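Tailspike protein (Siphovirus 9NA, PDB 3RIQ) recognises Salmonella lipopolysaccharide as the phage's receptor and probably cleaves its O-antigen chains as an endorhamnosidase, working as a trimer of right-handed beta-helices. Local coordinates at residues A[34-39]-A[57-62]; A[159-164]-A[176-181]; A[283-288]-A[326-331]. All blocks are in the same frame, centred on the assembly; numbering follows the deposited sequence. Where two conformers were deposited one is given.

Interaction 1: residues A[34-39]-A[57-62]; sequences LLIDID and IECKAK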
ATOM      1  N   LEU A  34      -2.941  36.476  19.736  1.00 12.25           N
ATOM      2  CA  LEU A  34      -1.796  37.327  19.439  1.00 12.38           C
ATOM      3  C   LEU A  34      -1.658  37.311  17.928  1.00 12.74           C
ATOM      4  O   LEU A  34      -1.395  36.251  17.350  1.00 13.34           O
ATOM      5  CB  LEU A  34      -0.530  36.812  20.164  1.00 12.57           C
ATOM      6  CG  LEU A  34       0.816  37.362  19.658  1.00 15.80           C
ATOM      7  CD1 LEU A  34       0.877  38.884  19.654  1.00 17.25           C
ATOM      8  CD2 LEU A  34       1.924  36.733  20.504  1.00 18.19           C
ATOM      9  N   LEU A  35      -1.890  38.453  17.291  1.00 13.04           N
ATOM     10  CA  LEU A  35      -1.828  38.555  15.828  1.00 12.68           C
ATOM     11  C   LEU A  35      -0.474  39.098  15.383  1.00 13.61           C
ATOM     12  O   LEU A  35      -0.074  40.176  15.821  1.00 13.54           O
ATOM     13  CB  LEU A  35      -2.974  39.451  15.317  1.00 12.83           C
ATOM     14  CG  LEU A  35      -2.950  39.769  13.817  1.00 13.83           C
ATOM     15  CD1 LEU A  35      -3.332  38.495  13.039  1.00 15.88           C
ATOM     16  CD2 LEU A  35      -3.913  40.923  13.504  1.00 15.53           C
ATOM     17  N   ILE A  36       0.226  38.357  14.528  1.00 12.82           N
ATOM     18  CA  ILE A  36       1.501  38.859  13.949  1.00 13.20           C
ATOM     19  C   ILE A  36       1.120  39.521  12.625  1.00 13.97           C
ATOM     20  O   ILE A  36       1.040  38.860  11.590  1.00 14.49           O
ATOM     21  CB  ILE A  36       2.544  37.734  13.770  1.00 12.90           C
ATOM     22  CG1 ILE A  36       2.695  36.894  15.067  1.00 13.12           C
ATOM     23  CG2 ILE A  36       3.871  38.303  13.292  1.00 14.75           C
ATOM     24  CD1 ILE A  36       3.217  37.640  16.266  1.00 14.83           C
ATOM     25  N   ASP A  37       0.848  40.836  12.679  1.00 14.31           N
ATOM     26  CA  ASP A  37       0.312  41.556  11.513  1.00 15.18           C
ATOM     27  C   ASP A  37       1.364  42.317  10.702  1.00 15.49           C
ATOM     28  O   ASP A  37       1.023  42.879   9.677  1.00 19.06           O
ATOM     29  CB  ASP A  37      -0.845  42.493  11.934  1.00 15.88           C
ATOM     30  CG  ASP A  37      -0.424  43.548  12.955  1.00 16.26           C
ATOM     31  OD1 ASP A  37       0.552  43.335  13.722  1.00 14.82           O
ATOM     32  OD2 ASP A  37      -1.121  44.598  13.006  1.00 18.52           O
ATOM     33  N   ILE A  38       2.613  42.345  11.164  1.00 15.08           N
ATOM     34  CA  ILE A  38       3.700  43.000  10.435  0.50 15.60           C
ATOM     35  C   ILE A  38       4.953  42.160  10.622  1.00 14.99           C
ATOM     36  O   ILE A  38       5.092  41.427  11.610  1.00 15.41           O
ATOM     37  CB  ILE A  38       3.934  44.477  10.866  0.50 16.11           C
ATOM     38  CG1 ILE A  38       4.220  44.592  12.369  0.50 17.02           C
ATOM     39  CG2 ILE A  38       2.761  45.387  10.413  0.50 16.74           C
ATOM     40  CD1 ILE A  38       4.783  45.941  12.758  0.50 19.63           C
ATOM     41  N   ASP A  39       5.846  42.213   9.632  1.00 14.36           N
ATOM     42  CA  ASP A  39       7.087  41.430   9.715  1.00 14.43           C
ATOM     43  C   ASP A  39       7.873  41.873  10.967  1.00 15.18           C
ATOM     44  O   ASP A  39       7.864  43.058  11.340  1.00 15.75           O
ATOM     45  CB  ASP A  39       7.964  41.664   8.493  1.00 14.79           C
ATOM     46  CG  ASP A  39       7.482  40.953   7.255  1.00 16.02           C
ATOM     47  OD1 ASP A  39       6.599  40.064   7.311  1.00 15.38           O
ATOM     48  OD2 ASP A  39       7.997  41.314   6.188  1.00 18.80           O
ATOM     49  N   ILE A  57      -1.607  31.996  18.396  1.00 11.76           N
ATOM     50  CA  ILE A  57      -0.646  32.929  17.765  1.00 11.92           C
ATOM     51  C   ILE A  57      -0.903  32.894  16.256  1.00 11.85           C
ATOM     52  O   ILE A  57      -0.541  31.915  15.564  1.00 13.36           O
ATOM     53  CB  ILE A  57       0.819  32.598  18.118  1.00 12.36           C
ATOM     54  CG1 ILE A  57       0.985  32.641  19.637  1.00 14.04           C
ATOM     55  CG2 ILE A  57       1.761  33.596  17.415  1.00 13.53           C
ATOM     56  CD1 ILE A  57       2.345  32.283  20.166  1.00 15.96           C
ATOM     57  N   GLU A  58      -1.601  33.914  15.766  1.00 12.27           N
ATOM     58  CA  GLU A  58      -2.086  33.923  14.385  1.00 12.75           C
ATOM     59  C   GLU A  58      -1.083  34.679  13.534  1.00 12.28           C
ATOM     60  O   GLU A  58      -0.937  35.894  13.690  1.00 12.61           O
ATOM     61  CB  GLU A  58      -3.465  34.618  14.331  1.00 13.15           C
ATOM     62  CG  GLU A  58      -4.035  34.711  12.922  1.00 17.36           C
ATOM     63  CD  GLU A  58      -4.802  33.488  12.528  1.00 23.66           C
ATOM     64  OE1 GLU A  58      -5.764  33.161  13.227  1.00 28.11           O
ATOM     65  OE2 GLU A  58      -4.470  32.874  11.511  1.00 26.61           O
ATOM     66  N   CYS A  59      -0.345  33.991  12.662  1.00 11.64           N
ATOM     67  CA  CYS A  59       0.745  34.670  11.927  1.00 12.82           C
ATOM     68  C   CYS A  59       0.306  35.104  10.538  1.00 12.77           C
ATOM     69  O   CYS A  59      -0.153  34.275   9.708  1.00 13.76           O
ATOM     70  CB  CYS A  59       1.967  33.775  11.822  1.00 13.04           C
ATOM     71  SG  CYS A  59       2.568  33.243  13.454  1.00 13.87           S
ATOM     72  N   LYS A  60       0.408  36.413  10.290  1.00 13.11           N
ATOM     73  CA  LYS A  60       0.089  36.973   8.966  1.00 12.91           C
ATOM     74  C   LYS A  60       1.267  37.762   8.418  1.00 13.87           C
ATOM     75  O   LYS A  60       1.090  38.647   7.567  1.00 16.47           O
ATOM     76  CB  LYS A  60      -1.182  37.839   9.008  1.00 13.79           C
ATOM     77  CG  LYS A  60      -2.446  37.040   9.380  1.00 13.39           C
ATOM     78  CD  LYS A  60      -3.739  37.818   9.206  1.00 13.73           C
ATOM     79  CE  LYS A  60      -4.929  36.944   9.448  1.00 14.36           C
ATOM     80  NZ  LYS A  60      -6.218  37.612   9.034  1.00 15.31           N
ATOM     81  N   ALA A  61       2.460  37.417   8.889  1.00 13.37           N
ATOM     82  CA  ALA A  61       3.703  38.075   8.479  1.00 13.24           C
ATOM     83  C   ALA A  61       4.852  37.203   8.972  1.00 13.28           C
ATOM     84  O   ALA A  61       4.587  36.142   9.548  1.00 15.15           O
ATOM     85  CB  ALA A  61       3.763  39.493   9.069  1.00 14.42           C
ATOM     86  N   LYS A  62       6.104  37.595   8.732  1.00 12.85           N
ATOM     87  CA  LYS A  62       7.247  36.718   8.961  1.00 13.26           C
ATOM     88  C   LYS A  62       8.066  37.119  10.164  1.00 13.05           C
ATOM     89  O   LYS A  62       8.112  38.302  10.519  1.00 14.49           O
ATOM     90  CB  LYS A  62       8.180  36.769   7.739  1.00 14.83           C
ATOM     91  CG  LYS A  62       7.480  36.388   6.445  1.00 17.07           C
ATOM     92  CD  LYS A  62       8.466  36.375   5.306  1.00 20.72           C
ATOM     93  CE  LYS A  62       7.781  35.946   4.021  1.00 23.95           C
ATOM     94  NZ  LYS A  62       6.779  36.961   3.565  1.00 26.68           N
TER
HETATM   95  O   HOH W   1      -0.322  41.074   7.843  1.00 22.29           O
HETATM   96  O   HOH W   2       5.074  39.521   5.079  1.00 24.90           O
HETATM   97  O   HOH W   3       8.292  39.609   4.036  1.00 32.43           O
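Strands 34-36 and 57-59 are successive parallel strands of the right-handed beta-helix, and residues 34-39 meet 57-62 in register, Leu34 beside Ile57, Leu35 beside Glu58 and Ile36 beside Cys59. Leu34 and Ile36 bond to residues flanking their partners, as parallel strands do: Glu58 N gives to Leu34 O, Ile36 N to Glu58 O at 2.8 Å, and Lys60 N to Ile36 O. On the face carrying Ile36, its CG1 is anti to the carbonyl carbon (chi1 -49°), from where it meets SG of Cys59 at 4.0 Å and approaches Ile57 CG2; on this face Leu23 of helix 23-29 also packs on Ile36. On the other face the side chains of Leu35 and Glu58 cross obliquely, CD1 of Leu35 lying 3.9 Å from Glu58 CG. The same methyl touches CD of Lys60, whose extended chain carries NZ to a salt bridge with Asp32 of the second subunit, so the intrachain pairing adjoins a subunit interface. Past the strands both segments turn, and a water takes up the carbonyls of Asp37 and Lys60 together. The methyl of Ala61 points at the turn, 3.3 Å from Ile38 C. A side chain replaces the backbone acceptor at the far end: Lys62 N bonds to Asp39 OD1 at 2.9 Å, reaching the anti side of the carboxylate from 32° out of its plane.

Interaction 2: residues A[159-164]-A[176-181]; sequences THPEAT and ILVESP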
ATOM      1  N   THR A 159       0.240  24.796  12.773  1.00 10.40           N
ATOM      2  CA  THR A 159      -0.399  24.518  11.504  1.00 10.64           C
ATOM      3  C   THR A 159       0.226  25.276  10.346  1.00 11.33           C
ATOM      4  O   THR A 159       0.424  26.464  10.388  1.00 12.28           O
ATOM      5  CB  THR A 159      -1.929  24.743  11.547  1.00 10.60           C
ATOM      6  OG1 THR A 159      -2.266  26.123  11.801  1.00 11.26           O
ATOM      7  CG2 THR A 159      -2.522  23.878  12.634  1.00 12.98           C
ATOM      8  N   HIS A 160       0.525  24.527   9.303  1.00 10.57           N
ATOM      9  CA  HIS A 160       1.070  25.094   8.067  1.00  9.71           C
ATOM     10  C   HIS A 160       2.278  25.999   8.248  1.00 11.09           C
ATOM     11  O   HIS A 160       2.349  27.090   7.680  1.00 10.95           O
ATOM     12  CB  HIS A 160      -0.028  25.813   7.265  1.00 10.78           C
ATOM     13  CG  HIS A 160      -1.285  25.009   7.096  1.00 10.37           C
ATOM     14  ND1 HIS A 160      -2.472  25.313   7.742  1.00 12.65           N
ATOM     15  CD2 HIS A 160      -1.539  23.923   6.330  1.00 11.04           C
ATOM     16  CE1 HIS A 160      -3.403  24.441   7.383  1.00 11.34           C
ATOM     17  NE2 HIS A 160      -2.858  23.581   6.531  1.00 12.04           N
ATOM     18  N   PRO A 161       3.261  25.563   9.031  1.00 10.19           N
ATOM     19  CA  PRO A 161       4.455  26.398   9.152  1.00 11.09           C
ATOM     20  C   PRO A 161       5.248  26.496   7.874  1.00 10.91           C
ATOM     21  O   PRO A 161       5.337  25.530   7.132  1.00 10.87           O
ATOM     22  CB  PRO A 161       5.259  25.692  10.234  1.00 11.60           C
ATOM     23  CG  PRO A 161       4.901  24.203  10.054  1.00 10.98           C
ATOM     24  CD  PRO A 161       3.395  24.287   9.759  1.00 10.70           C
ATOM     25  N   GLU A 162       5.881  27.642   7.687  1.00 10.90           N
ATOM     26  CA  GLU A 162       6.694  27.930   6.493  1.00 11.39           C
ATOM     27  C   GLU A 162       8.109  28.336   6.888  1.00 11.84           C
ATOM     28  O   GLU A 162       8.382  28.615   8.073  1.00 11.75           O
ATOM     29  CB  GLU A 162       6.066  29.103   5.717  1.00 12.08           C
ATOM     30  CG  GLU A 162       4.587  28.929   5.413  1.00 12.92           C
ATOM     31  CD  GLU A 162       4.026  29.971   4.454  1.00 15.45           C
ATOM     32  OE1 GLU A 162       4.691  30.998   4.154  1.00 19.13           O
ATOM     33  OE2 GLU A 162       2.894  29.774   3.976  1.00 14.75           O
ATOM     34  N   ALA A 163       9.008  28.418   5.913  1.00 11.11           N
ATOM     35  CA  ALA A 163      10.375  28.901   6.188  1.00 11.42           C
ATOM     36  C   ALA A 163      11.066  29.292   4.889  1.00 12.00           C
ATOM     37  O   ALA A 163      10.833  28.674   3.850  1.00 12.32           O
ATOM     38  CB  ALA A 163      11.202  27.798   6.858  1.00 11.86           C
ATOM     39  N   THR A 164      11.957  30.262   4.986  1.00 12.32           N
ATOM     40  CA  THR A 164      12.829  30.610   3.867  1.00 12.37           C
ATOM     41  C   THR A 164      14.234  30.649   4.450  1.00 12.09           C
ATOM     42  O   THR A 164      14.627  31.626   5.083  1.00 12.01           O
ATOM     43  CB  THR A 164      12.442  31.959   3.223  1.00 12.82           C
ATOM     44  OG1 THR A 164      11.066  31.922   2.813  1.00 14.34           O
ATOM     45  CG2 THR A 164      13.317  32.251   1.976  1.00 14.66           C
ATOM     46  N   ILE A 176       4.062  17.749  20.707  1.00 11.06           N
ATOM     47  CA  ILE A 176       4.044  18.774  19.655  1.00 10.95           C
ATOM     48  C   ILE A 176       3.498  18.128  18.378  1.00 11.18           C
ATOM     49  O   ILE A 176       4.014  17.106  17.910  1.00 12.65           O
ATOM     50  CB  ILE A 176       5.472  19.326  19.381  1.00 10.88           C
ATOM     51  CG1 ILE A 176       6.109  19.855  20.694  1.00 10.69           C
ATOM     52  CG2 ILE A 176       5.412  20.368  18.274  1.00 11.04           C
ATOM     53  CD1 ILE A 176       5.365  20.999  21.348  1.00 13.25           C
ATOM     54  N   LEU A 177       2.450  18.724  17.809  1.00 10.68           N
ATOM     55  CA  LEU A 177       1.946  18.275  16.496  1.00 10.40           C
ATOM     56  C   LEU A 177       2.202  19.350  15.478  1.00 10.11           C
ATOM     57  O   LEU A 177       1.730  20.478  15.660  1.00 10.89           O
ATOM     58  CB  LEU A 177       0.424  18.008  16.588  1.00 10.38           C
ATOM     59  CG  LEU A 177      -0.278  17.756  15.244  1.00 11.48           C
ATOM     60  CD1 LEU A 177       0.268  16.467  14.529  1.00 12.61           C
ATOM     61  CD2 LEU A 177      -1.786  17.612  15.507  1.00 11.24           C
ATOM     62  N   VAL A 178       2.973  19.028  14.430  1.00 10.34           N
ATOM     63  CA  VAL A 178       3.211  19.956  13.327  1.00 10.35           C
ATOM     64  C   VAL A 178       2.467  19.463  12.098  1.00 11.08           C
ATOM     65  O   VAL A 178       2.802  18.391  11.553  1.00 11.92           O
ATOM     66  CB  VAL A 178       4.716  20.104  13.003  1.00 11.29           C
ATOM     67  CG1 VAL A 178       4.929  21.196  11.943  1.00 11.62           C
ATOM     68  CG2 VAL A 178       5.504  20.383  14.265  1.00 12.55           C
ATOM     69  N   GLU A 179       1.446  20.204  11.685  1.00  9.82           N
ATOM     70  CA  GLU A 179       0.636  19.803  10.531  1.00  9.94           C
ATOM     71  C   GLU A 179       1.060  20.556   9.284  1.00 10.39           C
ATOM     72  O   GLU A 179       1.148  21.787   9.288  1.00 12.13           O
ATOM     73  CB  GLU A 179      -0.843  20.086  10.765  1.00 10.61           C
ATOM     74  CG  GLU A 179      -1.440  19.127  11.827  1.00 11.31           C
ATOM     75  CD  GLU A 179      -2.937  19.328  12.081  1.00 12.16           C
ATOM     76  OE1 GLU A 179      -3.447  20.466  11.904  1.00 14.08           O
ATOM     77  OE2 GLU A 179      -3.586  18.355  12.527  1.00 13.98           O
ATOM     78  N   SER A 180       1.336  19.794   8.225  1.00  9.88           N
ATOM     79  CA  SER A 180       1.488  20.347   6.880  0.50 10.48           C
ATOM     80  C   SER A 180       2.490  21.507   6.728  1.00 10.54           C
ATOM     81  O   SER A 180       2.129  22.583   6.227  1.00 10.90           O
ATOM     82  CB  SER A 180       0.115  20.750   6.323  0.50 10.84           C
ATOM     83  OG  SER A 180       0.272  21.238   5.011  0.50 10.96           O
ATOM     84  N   PRO A 181       3.766  21.281   7.113  1.00 10.47           N
ATOM     85  CA  PRO A 181       4.767  22.277   6.697  1.00 11.46           C
ATOM     86  C   PRO A 181       4.650  22.506   5.180  1.00 11.51           C
ATOM     87  O   PRO A 181       4.421  21.552   4.409  1.00 12.02           O
ATOM     88  CB  PRO A 181       6.108  21.590   7.032  1.00 12.28           C
ATOM     89  CG  PRO A 181       5.778  20.082   7.108  1.00 11.38           C
ATOM     90  CD  PRO A 181       4.368  20.050   7.675  1.00  9.59           C
TER
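His160 N donates to Glu179 O at 2.8 Å, the hydrogen bond that joins residues 159-164 to 176-181, where Thr159 and Glu179 pair as parallel strand neighbours on successive coils of the beta-helix. Beyond this pair both segments leave the extended form at equivalent places: His160 and Ser180 each have positive phi, near 50°, and each is followed by a proline. The matched bends keep the backbones close, and His160 CA points its hydrogen almost straight (177°) at Ser180 O, 3.3 Å away. Pro181 CA makes a similar, more bent approach to Pro161 O.

The side chains form two groups. Pro161 turns its ring across Val178, CG meeting the CG1 methyl at 3.6 Å, while its CG also faces Pro181 CB at 4.2 Å; Tyr168 and Phe170 of strand 166-171 extend this apolar cluster. In the other group, Thr159 and Glu179 point the same way side by side, with Thr159 CG2 3.6 Å from Glu179 OE1. His160 holds its CG anti to the carbonyl carbon (chi1 -48°), and the imidazole offers its edge to Ser180, CD2 lying 3.5 Å from OG, which sits near the ring plane. Its NE2 hydrogen-bonds to OE2 of Glu179 of the second subunit, whereas this chain's Glu179 OE2 receives His160 NE2 of the third. Repeated round the trimer, the histidine-glutamate bond couples the coil pairing within each chain to the association of subunits, and the nearby carboxylate would be expected to stabilise a protonated imidazole.

Interaction 3: residues A[283-288]-A[326-331]; sequences NADTGS and WWDGQK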
ATOM      1  N   ASN A 283      18.265   4.656  12.024  1.00 12.90           N
ATOM      2  CA  ASN A 283      19.278   3.932  12.783  1.00 12.58           C
ATOM      3  C   ASN A 283      19.439   4.510  14.182  1.00 12.17           C
ATOM      4  O   ASN A 283      19.205   5.717  14.403  1.00 12.99           O
ATOM      5  CB  ASN A 283      20.631   4.016  12.054  1.00 13.46           C
ATOM      6  CG  ASN A 283      20.681   3.121  10.820  1.00 12.87           C
ATOM      7  OD1 ASN A 283      21.244   2.012  10.863  1.00 14.69           O
ATOM      8  ND2 ASN A 283      20.086   3.580   9.718  1.00 14.69           N
ATOM      9  N   ALA A 284      19.903   3.681  15.115  1.00 11.98           N
ATOM     10  CA  ALA A 284      20.144   4.121  16.503  1.00 12.20           C
ATOM     11  C   ALA A 284      21.630   4.060  16.884  1.00 12.40           C
ATOM     12  O   ALA A 284      22.079   4.917  17.632  1.00 13.27           O
ATOM     13  CB  ALA A 284      19.306   3.287  17.475  1.00 12.57           C
ATOM     14  N   ASP A 285      22.374   3.066  16.379  1.00 13.34           N
ATOM     15  CA  ASP A 285      23.826   2.992  16.592  1.00 14.12           C
ATOM     16  C   ASP A 285      24.560   3.305  15.291  1.00 14.29           C
ATOM     17  O   ASP A 285      24.094   2.922  14.192  1.00 14.58           O
ATOM     18  CB  ASP A 285      24.230   1.582  17.052  1.00 14.20           C
ATOM     19  CG  ASP A 285      23.787   1.256  18.457  1.00 14.95           C
ATOM     20  OD1 ASP A 285      23.760   2.169  19.323  1.00 14.69           O
ATOM     21  OD2 ASP A 285      23.427   0.075  18.693  1.00 14.73           O
ATOM     22  N   THR A 286      25.733   3.930  15.387  1.00 15.11           N
ATOM     23  CA  THR A 286      26.538   4.182  14.195  1.00 16.82           C
ATOM     24  C   THR A 286      28.024   4.197  14.568  1.00 17.39           C
ATOM     25  O   THR A 286      28.373   4.457  15.725  1.00 17.38           O
ATOM     26  CB  THR A 286      26.142   5.500  13.486  1.00 16.72           C
ATOM     27  OG1 THR A 286      26.752   5.551  12.199  1.00 19.17           O
ATOM     28  CG2 THR A 286      26.574   6.740  14.269  1.00 17.80           C
ATOM     29  N   GLY A 287      28.895   3.870  13.606  1.00 17.49           N
ATOM     30  CA  GLY A 287      30.346   3.898  13.864  1.00 18.54           C
ATOM     31  C   GLY A 287      30.766   2.748  14.768  1.00 20.35           C
ATOM     32  O   GLY A 287      30.093   1.703  14.802  1.00 21.21           O
ATOM     33  N   SER A 288      31.854   2.939  15.519  1.00 22.19           N
ATOM     34  CA  SER A 288      32.419   1.876  16.359  1.00 23.98           C
ATOM     35  C   SER A 288      31.707   1.790  17.685  1.00 23.09           C
ATOM     36  O   SER A 288      31.320   2.822  18.239  1.00 23.93           O
ATOM     37  CB  SER A 288      33.912   2.136  16.628  1.00 25.67           C
ATOM     38  OG  SER A 288      34.619   2.296  15.406  1.00 31.58           O
ATOM     39  N   TRP A 326      16.976   2.686   5.027  1.00 12.77           N
ATOM     40  CA  TRP A 326      17.621   1.758   5.951  1.00 12.17           C
ATOM     41  C   TRP A 326      17.328   2.017   7.419  1.00 12.47           C
ATOM     42  O   TRP A 326      16.803   3.091   7.816  1.00 12.62           O
ATOM     43  CB  TRP A 326      19.131   1.645   5.712  1.00 12.76           C
ATOM     44  CG  TRP A 326      20.044   2.739   6.244  1.00 13.31           C
ATOM     45  CD1 TRP A 326      19.823   4.106   6.283  1.00 13.73           C
ATOM     46  CD2 TRP A 326      21.391   2.537   6.701  1.00 13.26           C
ATOM     47  NE1 TRP A 326      20.972   4.760   6.774  1.00 13.67           N
ATOM     48  CE2 TRP A 326      21.935   3.816   7.037  1.00 13.06           C
ATOM     49  CE3 TRP A 326      22.199   1.395   6.849  1.00 14.56           C
ATOM     50  CZ2 TRP A 326      23.252   3.971   7.508  1.00 14.63           C
ATOM     51  CZ3 TRP A 326      23.522   1.547   7.308  1.00 15.56           C
ATOM     52  CH2 TRP A 326      24.027   2.823   7.630  1.00 17.56           C
ATOM     53  N   TRP A 327      17.658   1.001   8.207  1.00 12.90           N
ATOM     54  CA  TRP A 327      17.388   0.985   9.654  1.00 12.32           C
ATOM     55  C   TRP A 327      18.328  -0.007  10.317  1.00 13.27           C
ATOM     56  O   TRP A 327      18.931  -0.863   9.637  1.00 13.54           O
ATOM     57  CB  TRP A 327      15.921   0.573   9.955  1.00 13.92           C
ATOM     58  CG  TRP A 327      15.550  -0.758   9.332  1.00 13.28           C
ATOM     59  CD1 TRP A 327      15.721  -2.012   9.879  1.00 14.44           C
ATOM     60  CD2 TRP A 327      15.030  -0.959   8.021  1.00 13.54           C
ATOM     61  NE1 TRP A 327      15.308  -2.988   8.981  1.00 13.79           N
ATOM     62  CE2 TRP A 327      14.882  -2.370   7.830  1.00 14.03           C
ATOM     63  CE3 TRP A 327      14.660  -0.084   6.982  1.00 14.51           C
ATOM     64  CZ2 TRP A 327      14.409  -2.919   6.618  1.00 13.20           C
ATOM     65  CZ3 TRP A 327      14.158  -0.615   5.808  1.00 14.26           C
ATOM     66  CH2 TRP A 327      14.027  -2.031   5.636  1.00 13.49           C
ATOM     67  N   ASP A 328      18.464   0.131  11.630  1.00 12.54           N
ATOM     68  CA  ASP A 328      19.118  -0.934  12.442  1.00 12.68           C
ATOM     69  C   ASP A 328      18.136  -1.330  13.556  1.00 13.49           C
ATOM     70  O   ASP A 328      16.947  -1.014  13.491  1.00 14.05           O
ATOM     71  CB  ASP A 328      20.494  -0.510  13.013  1.00 13.16           C
ATOM     72  CG  ASP A 328      20.378   0.480  14.175  1.00 13.92           C
ATOM     73  OD1 ASP A 328      19.314   1.131  14.272  1.00 15.06           O
ATOM     74  OD2 ASP A 328      21.341   0.598  14.982  1.00 14.94           O
ATOM     75  N   GLY A 329      18.657  -1.957  14.591  1.00 12.73           N
ATOM     76  CA  GLY A 329      17.866  -2.387  15.725  1.00 14.26           C
ATOM     77  C   GLY A 329      17.086  -3.658  15.422  1.00 13.70           C
ATOM     78  O   GLY A 329      17.297  -4.334  14.396  1.00 14.06           O
ATOM     79  N   GLN A 330      16.239  -4.026  16.361  1.00 13.57           N
ATOM     80  CA  GLN A 330      15.438  -5.243  16.216  1.00 13.67           C
ATOM     81  C   GLN A 330      14.020  -5.022  16.636  1.00 13.83           C
ATOM     82  O   GLN A 330      13.698  -4.003  17.232  1.00 14.42           O
ATOM     83  CB  GLN A 330      16.050  -6.408  17.010  1.00 13.94           C
ATOM     84  CG  GLN A 330      16.096  -6.218  18.550  1.00 15.19           C
ATOM     85  CD  GLN A 330      16.604  -7.493  19.229  1.00 15.40           C
ATOM     86  OE1 GLN A 330      15.921  -8.542  19.206  1.00 18.32           O
ATOM     87  NE2 GLN A 330      17.818  -7.447  19.744  1.00 16.28           N
ATOM     88  N   LYS A 331      13.177  -5.977  16.257  1.00 13.23           N
ATOM     89  CA  LYS A 331      11.737  -5.962  16.509  1.00 13.63           C
ATOM     90  C   LYS A 331      11.040  -4.787  15.815  1.00 13.03           C
ATOM     91  O   LYS A 331       9.924  -4.419  16.184  1.00 12.85           O
ATOM     92  CB  LYS A 331      11.441  -5.964  18.010  1.00 14.84           C
ATOM     93  CG  LYS A 331      11.896  -7.248  18.696  1.00 16.32           C
ATOM     94  CD  LYS A 331      11.703  -7.173  20.225  1.00 22.05           C
ATOM     95  CE  LYS A 331      10.269  -7.656  20.578  1.00 28.12           C
ATOM     96  NZ  LYS A 331       9.771  -7.369  21.935  1.00 33.30           N
TER
HETATM   97  O   HOH W   4      20.768  -0.432  17.596  1.00 14.50           O
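The amide of Asn283 lies against one face of the indole of Trp326 and beside the carboxylate of Asp328. Its ND2 is 3.2 Å from the ring plane, offset toward the rim, with CE2 and NE1 of Trp326 each 3.3 Å from ND2. The two side chains cross at about a right angle, amide and indole planes being 54° apart, and a bond from ND2 to Asp281 OD1 helps fix the amide's rotation. Against Asp328 the planes are turned by 36°, Asn283 OD1 coming within 3.4 Å of Asp328 CB. Here the beta-helix coil leaves strand 281-282, which pairs in parallel with strand 326-327, and departs into a long loop. Asp328 grips the start of that loop. Its chi1 of 74° sets CG between the backbone N and the carbonyl carbon; the oxygens carried on it meet two successive amides: Ala284 N bonds to OD1 at 2.7 Å from above the carboxylate plane, and Asp285 N bonds to OD2 at 3.0 Å on the syn side. Asp285 and Asp328 bring like charges near each other, their OD2 atoms 4.3 Å apart. Arg261 and Arg292 form salt bridges with Asp285, probably easing the repulsion, and one water donates to both OD2 atoms at 2.9 Å.

From the N terminus the three contacts follow in series, with no crossing and none enclosed by another. Interaction 1 closes a loop of 17 residues and joins two early strands of the beta-helix; interaction 2 closes one of 11 residues at a neighbouring region, its centre 15 Å from the first. Strand 79-87 bridges them, pairing with strand 56-59 on one side and with 156-159 on the other. Both contacts also touch the second subunit, and interaction 2 the third as well. Interaction 3, its centre 29 Å from that of interaction 2, closes a longer excursion of 37 residues that includes strand 311-318, and no other chain touches its segments.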